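Local atomic coordinates of diffuse adherence adhesin (Escherichia coli, PDB entry 4MEE), a protein that mediates bacterial attachment to human and other mammalian cells and promotes autoaggregation and biofilm formation, this piece being the C-terminal transport unit that forms its outer-membrane barrel. Residues 151-156 with 294-299; 162-167 with 239-244; 305-310 with 350-355; 309-314 with 344-349; 406-411 with 422-427. One frame throughout, in Å; residues are numbered along the deposited sequence.

Contact 1 of 5, residues 151-156 with 294-299; sequences GSYATN and ASVKGD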
# COMPACT_ATOMS: atom_id res chain seq x y z
N GLY A 151 18.95 9.64 -0.32
CA GLY A 151 17.87 9.07 -1.07
C GLY A 151 17.57 7.74 -0.45
O GLY A 151 16.44 7.34 -0.34
N SER A 152 18.61 7.04 -0.05
CA SER A 152 18.42 5.76 0.52
C SER A 152 17.70 5.79 1.85
O SER A 152 16.84 4.99 2.09
CB SER A 152 19.76 5.11 0.70
OG SER A 152 20.47 5.24 -0.51
N TYR A 153 18.07 6.70 2.72
CA TYR A 153 17.42 6.73 3.99
C TYR A 153 15.97 7.11 3.82
O TYR A 153 15.11 6.52 4.43
CB TYR A 153 18.07 7.75 4.89
CG TYR A 153 19.35 7.32 5.49
CD1 TYR A 153 19.38 6.45 6.55
CD2 TYR A 153 20.55 7.82 5.03
CE1 TYR A 153 20.56 6.07 7.12
CE2 TYR A 153 21.73 7.44 5.58
CZ TYR A 153 21.73 6.56 6.63
OH TYR A 153 22.91 6.20 7.18
N ALA A 154 15.73 8.11 2.98
CA ALA A 154 14.41 8.66 2.77
C ALA A 154 13.48 7.66 2.13
O ALA A 154 12.30 7.68 2.37
CB ALA A 154 14.51 9.86 1.87
N THR A 155 14.02 6.81 1.29
CA THR A 155 13.23 5.77 0.70
C THR A 155 12.82 4.66 1.63
O THR A 155 11.71 4.18 1.56
CB THR A 155 13.98 5.16 -0.43
OG1 THR A 155 14.48 6.24 -1.22
CG2 THR A 155 13.05 4.38 -1.25
N ASN A 156 13.70 4.22 2.51
CA ASN A 156 13.32 3.16 3.40
C ASN A 156 12.20 3.61 4.27
O ASN A 156 11.35 2.84 4.64
CB ASN A 156 14.50 2.76 4.23
CG ASN A 156 15.47 1.96 3.44
OD1 ASN A 156 15.18 1.55 2.33
ND2 ASN A 156 16.63 1.74 4.01
N ALA A 294 16.65 -2.27 8.37
CA ALA A 294 17.09 -1.56 7.18
C ALA A 294 18.58 -1.43 7.13
O ALA A 294 19.24 -1.59 8.13
CB ALA A 294 16.47 -0.21 7.17
N SER A 295 19.10 -1.14 5.94
CA SER A 295 20.52 -0.92 5.74
C SER A 295 20.67 0.12 4.69
O SER A 295 19.87 0.18 3.79
CB SER A 295 21.18 -2.15 5.17
OG SER A 295 20.82 -3.29 5.89
N VAL A 296 21.74 0.89 4.76
CA VAL A 296 22.09 1.76 3.67
C VAL A 296 23.53 1.58 3.32
O VAL A 296 24.36 1.52 4.20
CB VAL A 296 21.92 3.21 4.06
CG1 VAL A 296 22.48 4.07 2.97
CG2 VAL A 296 20.46 3.49 4.22
N LYS A 297 23.86 1.46 2.05
CA LYS A 297 25.24 1.27 1.68
C LYS A 297 25.57 2.29 0.64
O LYS A 297 24.85 2.42 -0.33
CB LYS A 297 25.42 -0.10 1.06
CG LYS A 297 26.57 -0.89 1.61
CD LYS A 297 27.84 -0.50 0.93
CE LYS A 297 28.58 -1.74 0.53
NZ LYS A 297 29.89 -1.33 -0.01
N GLY A 298 26.65 3.01 0.84
CA GLY A 298 27.10 3.96 -0.15
C GLY A 298 28.16 3.18 -0.87
O GLY A 298 28.79 2.33 -0.27
N ASP A 299 28.36 3.42 -2.15
CA ASP A 299 29.36 2.65 -2.86
C ASP A 299 30.75 2.95 -2.33
O ASP A 299 31.15 4.10 -2.20
CB ASP A 299 29.30 2.92 -4.35
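V296 lays its CG2 methyl over the centre of the Y153 ring. This is a CH-pi contact, with CG2 3.9 Å from the ring centroid and 13° off the normal, and the two side chains cross at about a right angle. The other branch, V296 CG1, meets S152 CB at 3.7 Å. The valine thus divides its two methyls between consecutive helical residues: with CG1 anti to the backbone N (chi1 172°), CG2 falls beside that N, over the tyrosine. One turn further along the helix, N156 brings its amide to the strand. Its ND2 lies 3.7 Å from A294 CB and 3.6 Å from S295 O, distances of packing rather than bonding. A294 and V296 point their CB atoms at the helix, whereas S295 and K297 turn theirs away from it, the alternation expected of a barrel wall with one side facing the lumen. Helix 149-162 is the short pore helix that precedes the barrel of an autotransporter translocator domain. Here it runs almost antiparallel to strand 280-298, at 162°, with the local axes 8.5 Å apart. Polar ends on the helical side find partners on other strands. S152 OG is hydrogen-bonded to T247 OG1, and N156 ND2 has a weak bond to the hydroxyl of Y306, whose ring also meets that of Y153. The wall segment is in turn placed by backbone hydrogen bonds on both flanks, A294 with Y306 and V296 with E304 on strand 303-327, S295 with T259 and K297 with R257 on strand 255-272.

Contact 2 of 5, residues 162-167 with 239-244; sequences SLFLMD and GYANAK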
# COMPACT_ATOMS: atom_id res chain seq x y z
N SER A 162 4.42 2.45 3.50
CA SER A 162 3.47 2.06 2.50
C SER A 162 3.61 0.62 2.09
O SER A 162 2.89 0.16 1.22
CB SER A 162 3.62 2.94 1.28
OG SER A 162 4.86 2.68 0.66
N LEU A 163 4.55 -0.09 2.67
CA LEU A 163 4.75 -1.48 2.26
C LEU A 163 3.63 -2.46 2.62
O LEU A 163 3.36 -3.37 1.86
CB LEU A 163 6.09 -1.99 2.76
CG LEU A 163 6.90 -2.89 1.83
CD1 LEU A 163 6.43 -2.73 0.39
CD2 LEU A 163 8.39 -2.59 1.96
N PHE A 164 3.00 -2.32 3.78
CA PHE A 164 2.02 -3.31 4.19
C PHE A 164 0.61 -2.80 4.15
O PHE A 164 -0.25 -3.32 4.84
CB PHE A 164 2.32 -3.79 5.59
CG PHE A 164 3.41 -4.77 5.66
CD1 PHE A 164 3.25 -6.00 5.12
CD2 PHE A 164 4.59 -4.44 6.25
CE1 PHE A 164 4.26 -6.90 5.17
CE2 PHE A 164 5.60 -5.33 6.31
CZ PHE A 164 5.43 -6.56 5.77
N LEU A 165 0.39 -1.79 3.34
CA LEU A 165 -0.89 -1.15 3.23
C LEU A 165 -1.91 -2.09 2.64
O LEU A 165 -1.56 -2.88 1.79
CB LEU A 165 -0.76 0.03 2.30
CG LEU A 165 -0.94 1.43 2.85
CD1 LEU A 165 -0.14 1.67 4.12
CD2 LEU A 165 -0.52 2.39 1.77
N MET A 166 -3.16 -2.00 3.06
CA MET A 166 -4.20 -2.79 2.44
C MET A 166 -5.32 -1.88 1.97
O MET A 166 -5.93 -1.19 2.78
CB MET A 166 -4.74 -3.81 3.41
CG MET A 166 -5.20 -5.10 2.74
SD MET A 166 -6.17 -6.15 3.85
CE MET A 166 -6.99 -4.90 4.84
N ASP A 167 -5.60 -1.88 0.68
CA ASP A 167 -6.61 -1.00 0.13
C ASP A 167 -7.98 -1.53 0.41
O ASP A 167 -8.14 -2.67 0.82
CB ASP A 167 -6.43 -0.86 -1.37
CG ASP A 167 -5.48 0.25 -1.73
OD1 ASP A 167 -5.34 1.21 -0.94
OD2 ASP A 167 -4.87 0.18 -2.82
N GLY A 239 2.22 -10.33 7.77
CA GLY A 239 2.93 -10.34 6.49
C GLY A 239 4.43 -10.26 6.61
O GLY A 239 4.94 -10.00 7.68
N TYR A 240 5.14 -10.51 5.52
CA TYR A 240 6.57 -10.36 5.49
C TYR A 240 6.88 -9.71 4.18
O TYR A 240 6.34 -10.12 3.18
CB TYR A 240 7.26 -11.71 5.53
CG TYR A 240 8.63 -11.66 4.98
CD1 TYR A 240 9.64 -11.06 5.69
CD2 TYR A 240 8.92 -12.18 3.75
CE1 TYR A 240 10.89 -10.99 5.19
CE2 TYR A 240 10.17 -12.11 3.24
CZ TYR A 240 11.15 -11.52 3.98
OH TYR A 240 12.40 -11.44 3.50
N ALA A 241 7.75 -8.72 4.15
CA ALA A 241 8.03 -8.05 2.90
C ALA A 241 9.47 -7.71 2.79
O ALA A 241 10.14 -7.66 3.77
CB ALA A 241 7.25 -6.78 2.85
N ASN A 242 9.94 -7.44 1.59
CA ASN A 242 11.33 -7.08 1.45
C ASN A 242 11.62 -6.20 0.24
O ASN A 242 11.04 -6.40 -0.80
CB ASN A 242 12.15 -8.34 1.38
CG ASN A 242 13.15 -8.28 0.29
OD1 ASN A 242 12.82 -7.88 -0.82
ND2 ASN A 242 14.38 -8.62 0.60
N ALA A 243 12.55 -5.26 0.34
CA ALA A 243 12.80 -4.40 -0.80
C ALA A 243 14.25 -4.04 -0.98
O ALA A 243 15.00 -4.06 -0.05
CB ALA A 243 12.02 -3.14 -0.64
N LYS A 244 14.62 -3.68 -2.19
CA LYS A 244 15.99 -3.28 -2.48
C LYS A 244 15.97 -2.06 -3.39
O LYS A 244 15.24 -2.03 -4.35
CB LYS A 244 16.73 -4.41 -3.17
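F164 has CG anti to the carbonyl carbon, beside the backbone N (chi1 -79°), on a CB that points at strand 230-249; the far end of the ring, CZ and CE1, meets A241 and the backbone of G239 and Y240. L163, also directed at the strand, meets the same A241 from the next position. The phenylalanine CZ lies 3.4 Å from A241 CB, and its CE1 is 3.7 Å from both the carbonyl carbon of G239 and the amide N of Y240. That N sits at the ring edge, near its plane. G239 presents bare backbone to the ring, having no side chain. L163 adds CG, 4.0 Å from A241 CB, and CD2, 4.5 Å from A243 CB. The small residues G239, A241 and A243 alternate with Y240 and N242, whose CB atoms point away from the loop. Residues 163-167 belong to the linker that leaves the pore helix 149-162 and travels on inside the beta barrel before strand 188-200 begins, an arrangement characteristic of autotransporter translocators, in which the lumen is occupied by the chain that joins passenger and barrel. F164 also touches Q216, S264, Q288 and N290 of neighbouring wall strands, and L163 touches I214. Further along the linker, D167 is held by a salt bridge to K373, and the carbonyl of M166 has weak hydrogen bonds from W286 and Q343. Pointing the other way from the strand, Y240 carries its hydroxyl to a hydrogen bond with D261 OD1.

Contact 3 of 5, residues 305-310 with 350-355; sequences KYNLNG and TPDTHQ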
# COMPACT_ATOMS: atom_id res chain seq x y z
N LYS A 305 23.51 -0.10 9.32
CA LYS A 305 22.26 -0.73 9.67
C LYS A 305 21.54 -0.06 10.81
O LYS A 305 22.16 0.35 11.78
CB LYS A 305 22.53 -2.16 10.06
CG LYS A 305 23.59 -2.79 9.20
CD LYS A 305 23.44 -4.28 9.16
CE LYS A 305 23.52 -4.84 10.57
NZ LYS A 305 23.88 -6.28 10.52
N TYR A 306 20.22 0.00 10.69
CA TYR A 306 19.32 0.59 11.67
C TYR A 306 17.94 -0.08 11.60
O TYR A 306 17.74 -0.97 10.79
CB TYR A 306 19.21 2.10 11.43
CG TYR A 306 18.68 2.52 10.11
CD1 TYR A 306 19.45 2.47 8.98
CD2 TYR A 306 17.41 3.01 10.01
CE1 TYR A 306 18.96 2.87 7.80
CE2 TYR A 306 16.91 3.40 8.83
CZ TYR A 306 17.70 3.33 7.75
OH TYR A 306 17.18 3.74 6.59
N ASN A 307 16.98 0.34 12.43
CA ASN A 307 15.62 -0.23 12.41
C ASN A 307 14.54 0.80 12.26
O ASN A 307 14.66 1.86 12.81
CB ASN A 307 15.24 -0.83 13.73
CG ASN A 307 16.31 -1.67 14.32
OD1 ASN A 307 16.59 -1.59 15.51
ND2 ASN A 307 16.92 -2.52 13.50
N LEU A 308 13.44 0.44 11.61
CA LEU A 308 12.25 1.29 11.64
C LEU A 308 11.08 0.47 12.14
O LEU A 308 10.88 -0.65 11.71
CB LEU A 308 11.86 1.86 10.29
CG LEU A 308 12.56 1.91 8.94
CD1 LEU A 308 12.72 3.35 8.52
CD2 LEU A 308 13.88 1.18 8.88
N ASN A 309 10.30 1.00 13.06
CA ASN A 309 9.12 0.25 13.46
C ASN A 309 7.98 1.10 13.92
O ASN A 309 8.17 2.23 14.30
CB ASN A 309 9.42 -0.86 14.45
CG ASN A 309 10.44 -0.47 15.48
OD1 ASN A 309 10.14 0.23 16.44
ND2 ASN A 309 11.65 -0.97 15.31
N GLY A 310 6.78 0.58 13.89
CA GLY A 310 5.70 1.43 14.30
C GLY A 310 4.33 0.94 13.97
O GLY A 310 4.14 -0.20 13.61
N THR A 350 8.44 5.09 12.37
CA THR A 350 9.58 6.00 12.44
C THR A 350 10.89 5.22 12.54
O THR A 350 10.93 4.15 13.14
CB THR A 350 9.48 6.97 13.63
OG1 THR A 350 9.05 6.26 14.80
CG2 THR A 350 8.49 8.08 13.33
N PRO A 351 11.97 5.77 11.97
CA PRO A 351 13.27 5.14 11.97
C PRO A 351 13.99 5.43 13.26
O PRO A 351 13.62 6.36 13.98
CB PRO A 351 14.01 5.84 10.83
CG PRO A 351 13.10 6.91 10.33
CD PRO A 351 12.03 7.10 11.35
N ASP A 352 15.00 4.62 13.55
CA ASP A 352 15.93 4.91 14.62
C ASP A 352 16.71 6.14 14.21
O ASP A 352 16.87 6.40 13.02
CB ASP A 352 16.91 3.76 14.81
CG ASP A 352 16.38 2.68 15.73
OD1 ASP A 352 15.29 2.85 16.33
OD2 ASP A 352 17.07 1.65 15.87
N THR A 353 17.19 6.89 15.19
CA THR A 353 18.12 7.95 14.92
C THR A 353 19.48 7.29 14.79
O THR A 353 19.92 6.61 15.72
CB THR A 353 18.14 8.96 16.07
OG1 THR A 353 16.88 9.62 16.13
CG2 THR A 353 19.23 9.98 15.86
N HIS A 354 20.14 7.47 13.66
CA HIS A 354 21.32 6.68 13.36
C HIS A 354 22.54 7.50 12.98
O HIS A 354 22.47 8.37 12.12
CB HIS A 354 21.00 5.66 12.26
CG HIS A 354 22.09 4.65 12.04
ND1 HIS A 354 22.91 4.68 10.94
CD2 HIS A 354 22.48 3.60 12.79
CE1 HIS A 354 23.77 3.67 11.02
NE2 HIS A 354 23.53 3.00 12.13
N GLN A 355 23.66 7.20 13.64
CA GLN A 355 24.93 7.85 13.35
C GLN A 355 25.82 6.95 12.48
O GLN A 355 25.96 5.76 12.75
CB GLN A 355 25.66 8.22 14.64
CG GLN A 355 26.96 8.96 14.42
CD GLN A 355 27.47 9.63 15.68
OE1 GLN A 355 27.53 9.02 16.75
NE2 GLN A 355 27.85 10.90 15.56
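An antiparallel strand pairing, L308 against P351 and N309 against T350, joins the two arms of the hairpin 303-327/333-355 near the end of the barrel where the pore helix lies, probably the cell-surface end. D352 N donates to N307 O at 2.9 Å, approaching nearly along the C=O axis. N309 N reaches T350 O at 3.2 Å, and the return bond from T350 N to N309 O is weak at 3.5 Å. Between these bonds L308 and P351 form a non-hydrogen-bonded pair, L308 CD1 lying 3.6 Å from P351 CB. Beyond the D352 N to N307 O bond the contact passes to side chains. H354 has CG anti to the backbone N (chi1 -171°), 3.9 Å from Y306 CB, the two rings being oblique to each other. Its NE2 comes near K305 O, but at an angle too poor for a hydrogen bond. N307 and D352 lie side by side, with the acceptors OD1 and OD2 3.3 Å apart. Strand 280-298 flanks the other edge of 305-310 through backbone bonds of L308 with F292 and G310 with N290, and helix 149-162 lies on the lumenal side, where A160, M157 and Y153 touch L308, P351 and H354.

Contact 4 of 5, residues 309-314 with 344-349; sequences NGLTAS and AVWMGV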
# COMPACT_ATOMS: atom_id res chain seq x y z
N ASN A 309 10.30 1.00 13.06
CA ASN A 309 9.12 0.25 13.46
C ASN A 309 7.98 1.10 13.92
O ASN A 309 8.17 2.23 14.30
CB ASN A 309 9.42 -0.86 14.45
CG ASN A 309 10.44 -0.47 15.48
OD1 ASN A 309 10.14 0.23 16.44
ND2 ASN A 309 11.65 -0.97 15.31
N GLY A 310 6.78 0.58 13.89
CA GLY A 310 5.70 1.43 14.30
C GLY A 310 4.33 0.94 13.97
O GLY A 310 4.14 -0.20 13.61
N LEU A 311 3.38 1.86 14.09
CA LEU A 311 2.00 1.53 13.91
C LEU A 311 1.52 2.12 12.63
O LEU A 311 1.90 3.21 12.25
CB LEU A 311 1.20 2.16 15.03
CG LEU A 311 0.49 1.31 16.06
CD1 LEU A 311 1.43 0.33 16.70
CD2 LEU A 311 -0.07 2.22 17.13
N THR A 312 0.64 1.40 11.98
CA THR A 312 0.00 1.88 10.81
C THR A 312 -1.45 1.59 11.05
O THR A 312 -1.76 0.54 11.57
CB THR A 312 0.52 1.09 9.63
OG1 THR A 312 1.55 1.84 9.00
CG2 THR A 312 -0.55 0.87 8.68
N ALA A 313 -2.33 2.53 10.75
CA ALA A 313 -3.75 2.33 10.98
C ALA A 313 -4.58 2.97 9.90
O ALA A 313 -4.22 4.00 9.39
CB ALA A 313 -4.14 2.90 12.31
N SER A 314 -5.71 2.37 9.55
CA SER A 314 -6.51 2.88 8.45
C SER A 314 -7.98 2.86 8.71
O SER A 314 -8.47 2.03 9.44
CB SER A 314 -6.27 2.04 7.22
OG SER A 314 -7.10 2.49 6.18
N ALA A 344 -8.67 6.80 4.59
CA ALA A 344 -7.59 7.53 5.28
C ALA A 344 -6.67 6.57 6.03
O ALA A 344 -7.13 5.66 6.71
CB ALA A 344 -8.17 8.57 6.22
N VAL A 345 -5.36 6.80 5.90
CA VAL A 345 -4.34 5.96 6.55
C VAL A 345 -3.38 6.81 7.38
O VAL A 345 -2.88 7.83 6.91
CB VAL A 345 -3.53 5.13 5.52
CG1 VAL A 345 -2.55 4.20 6.23
CG2 VAL A 345 -4.45 4.32 4.61
N TRP A 346 -3.14 6.39 8.62
CA TRP A 346 -2.13 7.01 9.48
C TRP A 346 -0.84 6.19 9.45
O TRP A 346 -0.80 5.04 9.90
CB TRP A 346 -2.65 7.16 10.92
CG TRP A 346 -1.56 7.40 11.95
CD1 TRP A 346 -0.64 8.41 11.95
CD2 TRP A 346 -1.31 6.62 13.13
NE1 TRP A 346 0.18 8.30 13.05
CE2 TRP A 346 -0.21 7.22 13.79
CE3 TRP A 346 -1.90 5.48 13.68
CZ2 TRP A 346 0.32 6.71 14.98
CZ3 TRP A 346 -1.38 4.97 14.87
CH2 TRP A 346 -0.28 5.59 15.50
N MET A 347 0.21 6.80 8.92
CA MET A 347 1.52 6.16 8.82
C MET A 347 2.40 6.59 9.99
O MET A 347 2.89 7.72 10.03
CB MET A 347 2.18 6.51 7.48
CG MET A 347 1.41 6.02 6.26
SD MET A 347 2.15 6.52 4.69
CE MET A 347 0.98 5.83 3.52
N GLY A 348 2.60 5.68 10.95
CA GLY A 348 3.34 6.00 12.17
C GLY A 348 4.61 5.20 12.40
O GLY A 348 5.03 5.01 13.54
N VAL A 349 5.22 4.72 11.32
CA VAL A 349 6.50 4.01 11.41
C VAL A 349 7.64 5.02 11.31
O VAL A 349 7.77 5.73 10.31
CB VAL A 349 6.65 2.93 10.31
CG1 VAL A 349 8.01 2.25 10.40
CG2 VAL A 349 5.54 1.89 10.42
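N309 opens the contact with its backbone: V349 CG1 rests 3.7 Å from N309 C, and the other methyl of V349 lies against G310. At L311 the main-chain O accepts from G348 N at 2.9 Å, while the side chain shares a face of the sheet with A313 and W346 and crosses W346 obliquely, L311 CD2 3.7 Å from W346 CH2. T312 follows on the face of V345 and M347, the face turned to L165 in the lumen; its CA makes a CA-H...O contact with W346 O. A313 forms the hydrogen-bonded pair with W346: A313 N to W346 O is 3.1 Å, and W346 N to A313 O is 2.7 Å. Its CB meets W346 CE3 at 3.7 Å; W346 has CG anti to its backbone N (chi1 163°) and presents the edge of its six-membered ring to A313 and L311. G348 CA lies over one face of the indole, 3.8 Å above the plane and offset toward the rim. S314, with OG anti to the backbone N (chi1 177°), gives a hydrogen bond to A344 O at 3.2 Å from 47° above that carbonyl's plane. Backbone bonding therefore joins the two membrane-spanning strands of the hairpin. The apolar cluster of L311, A313 and W346 is consistent with a lipid-facing surface, whereas the lumenal face mixes the hydroxyls of T312 and S314 with V345 and M347.

Contact 5 of 5, residues 406-411 with 422-427; sequences THEFGV and GSRNQG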
# COMPACT_ATOMS: atom_id res chain seq x y z
N THR A 406 -0.49 14.29 3.75
CA THR A 406 -0.30 15.41 4.66
C THR A 406 1.17 15.80 4.81
O THR A 406 1.49 16.99 4.90
CB THR A 406 -0.97 15.13 6.01
OG1 THR A 406 -2.38 15.01 5.81
CG2 THR A 406 -0.72 16.26 6.98
N HIS A 407 2.07 14.82 4.83
CA HIS A 407 3.50 15.10 4.83
C HIS A 407 4.15 14.58 3.56
O HIS A 407 3.52 13.89 2.77
CB HIS A 407 4.19 14.42 6.01
CG HIS A 407 3.64 14.80 7.35
ND1 HIS A 407 2.30 14.73 7.65
CD2 HIS A 407 4.26 15.22 8.48
CE1 HIS A 407 2.11 15.11 8.90
NE2 HIS A 407 3.29 15.41 9.43
N GLU A 408 5.42 14.88 3.38
CA GLU A 408 6.19 14.22 2.34
C GLU A 408 7.44 13.62 2.98
O GLU A 408 8.11 14.28 3.78
CB GLU A 408 6.45 15.17 1.14
CG GLU A 408 7.78 15.91 1.08
CD GLU A 408 7.73 17.11 0.14
OE1 GLU A 408 8.63 17.24 -0.72
OE2 GLU A 408 6.79 17.93 0.25
N PHE A 409 7.70 12.36 2.67
CA PHE A 409 8.76 11.62 3.35
C PHE A 409 10.15 12.08 2.98
O PHE A 409 10.42 12.45 1.83
CB PHE A 409 8.58 10.11 3.13
CG PHE A 409 7.47 9.53 3.94
CD1 PHE A 409 7.41 9.74 5.32
CD2 PHE A 409 6.46 8.78 3.34
CE1 PHE A 409 6.39 9.20 6.08
CE2 PHE A 409 5.44 8.23 4.10
CZ PHE A 409 5.40 8.45 5.47
N GLY A 410 11.03 12.10 3.97
CA GLY A 410 12.35 12.66 3.78
C GLY A 410 13.35 12.37 4.87
O GLY A 410 13.22 11.39 5.60
N VAL A 411 14.35 13.24 4.98
CA VAL A 411 15.46 12.99 5.88
C VAL A 411 16.01 14.28 6.52
O VAL A 411 16.13 15.31 5.85
CB VAL A 411 16.55 12.14 5.17
CG1 VAL A 411 17.46 12.99 4.29
CG2 VAL A 411 17.33 11.32 6.18
N GLY A 422 8.81 14.30 -2.67
CA GLY A 422 7.44 14.78 -2.58
C GLY A 422 6.40 14.32 -3.58
O GLY A 422 6.49 14.61 -4.77
N SER A 423 5.41 13.62 -3.08
CA SER A 423 4.27 13.26 -3.87
C SER A 423 3.10 13.56 -2.97
O SER A 423 2.41 12.67 -2.48
CB SER A 423 4.35 11.78 -4.20
OG SER A 423 5.71 11.41 -4.26
N ARG A 424 2.90 14.85 -2.73
CA ARG A 424 1.82 15.31 -1.88
C ARG A 424 0.51 14.93 -2.53
O ARG A 424 -0.43 14.54 -1.86
CB ARG A 424 1.89 16.83 -1.69
CG ARG A 424 3.20 17.34 -1.11
CD ARG A 424 3.06 18.74 -0.53
NE ARG A 424 2.69 18.72 0.88
CZ ARG A 424 3.56 18.62 1.88
NH1 ARG A 424 4.85 18.52 1.64
NH2 ARG A 424 3.13 18.61 3.13
N ASN A 425 0.47 15.02 -3.85
CA ASN A 425 -0.71 14.67 -4.60
C ASN A 425 -0.35 13.71 -5.70
O ASN A 425 0.62 13.93 -6.42
CB ASN A 425 -1.34 15.92 -5.20
CG ASN A 425 -1.96 16.81 -4.15
OD1 ASN A 425 -3.08 16.57 -3.71
ND2 ASN A 425 -1.23 17.84 -3.73
N GLN A 426 -1.11 12.64 -5.82
CA GLN A 426 -0.86 11.62 -6.82
C GLN A 426 -2.15 11.14 -7.44
O GLN A 426 -3.21 11.24 -6.83
CB GLN A 426 -0.14 10.42 -6.20
CG GLN A 426 1.33 10.64 -5.95
CD GLN A 426 1.98 9.44 -5.31
OE1 GLN A 426 1.54 8.96 -4.27
NE2 GLN A 426 3.04 8.94 -5.94
N GLY A 427 -2.06 10.61 -8.66
CA GLY A 427 -3.20 9.98 -9.32
C GLY A 427 -3.02 8.47 -9.39
O GLY A 427 -1.95 7.98 -9.73
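One salt bridge carries the contact between E408 and R424: E408 OE2 stands 2.5 Å from R424 NH1, at the edge of the guanidinium and near its plane. A separation so short deserves little weight at 3.0 Å resolution, but the pairing of opposite charges is clear. The two side chains cross at about a right angle, with carboxylate and guanidinium planes 53° apart. R424 bends at chi3 (90°), which places NE off the line of the chain. Close polar and van der Waals approaches complete the contact. R424 NH2 comes to 2.9 Å from T406 O, and the carbonyl carbon of H407 lies over one face of the guanidinium. The other carboxylate oxygen, E408 OE1, rests 3.3 Å from G422 CA. These residues bridge two irregular connections of the barrel, one leading from strand 397-405 to strand 410-413, the other entering strand 425-436. Backbone hydrogen bonds of R424 with N405 and of T406 with I370 anchor their ends, and F409 turns toward the pore helix at M157, T158 and N161. At this surface, where E408 and R424 also touch a crystal neighbour, solvent would probably screen the pair, and the lattice may influence its geometry.

How the contacts relate
Contacts 1 and 2 are buried: they set first the pore helix, then the linker after it, against the inside of the barrel wall, and both depend on side-chain packing. Contacts 3 and 4 are consecutive parts of one hairpin, share N309 and G310, and are held mainly by backbone hydrogen bonds; contact 3 is the more irregular, near the strand end. Contact 5, on the surface, is dominated by charge. Contacts 1 and 3 meet where A294 CB packs on L308; inside the barrel L165 packs on V345 and M347 between 2 and 4, M347 SD meets F409 CE2 between 4 and 5, and Y153 touches V411 between 1 and 5.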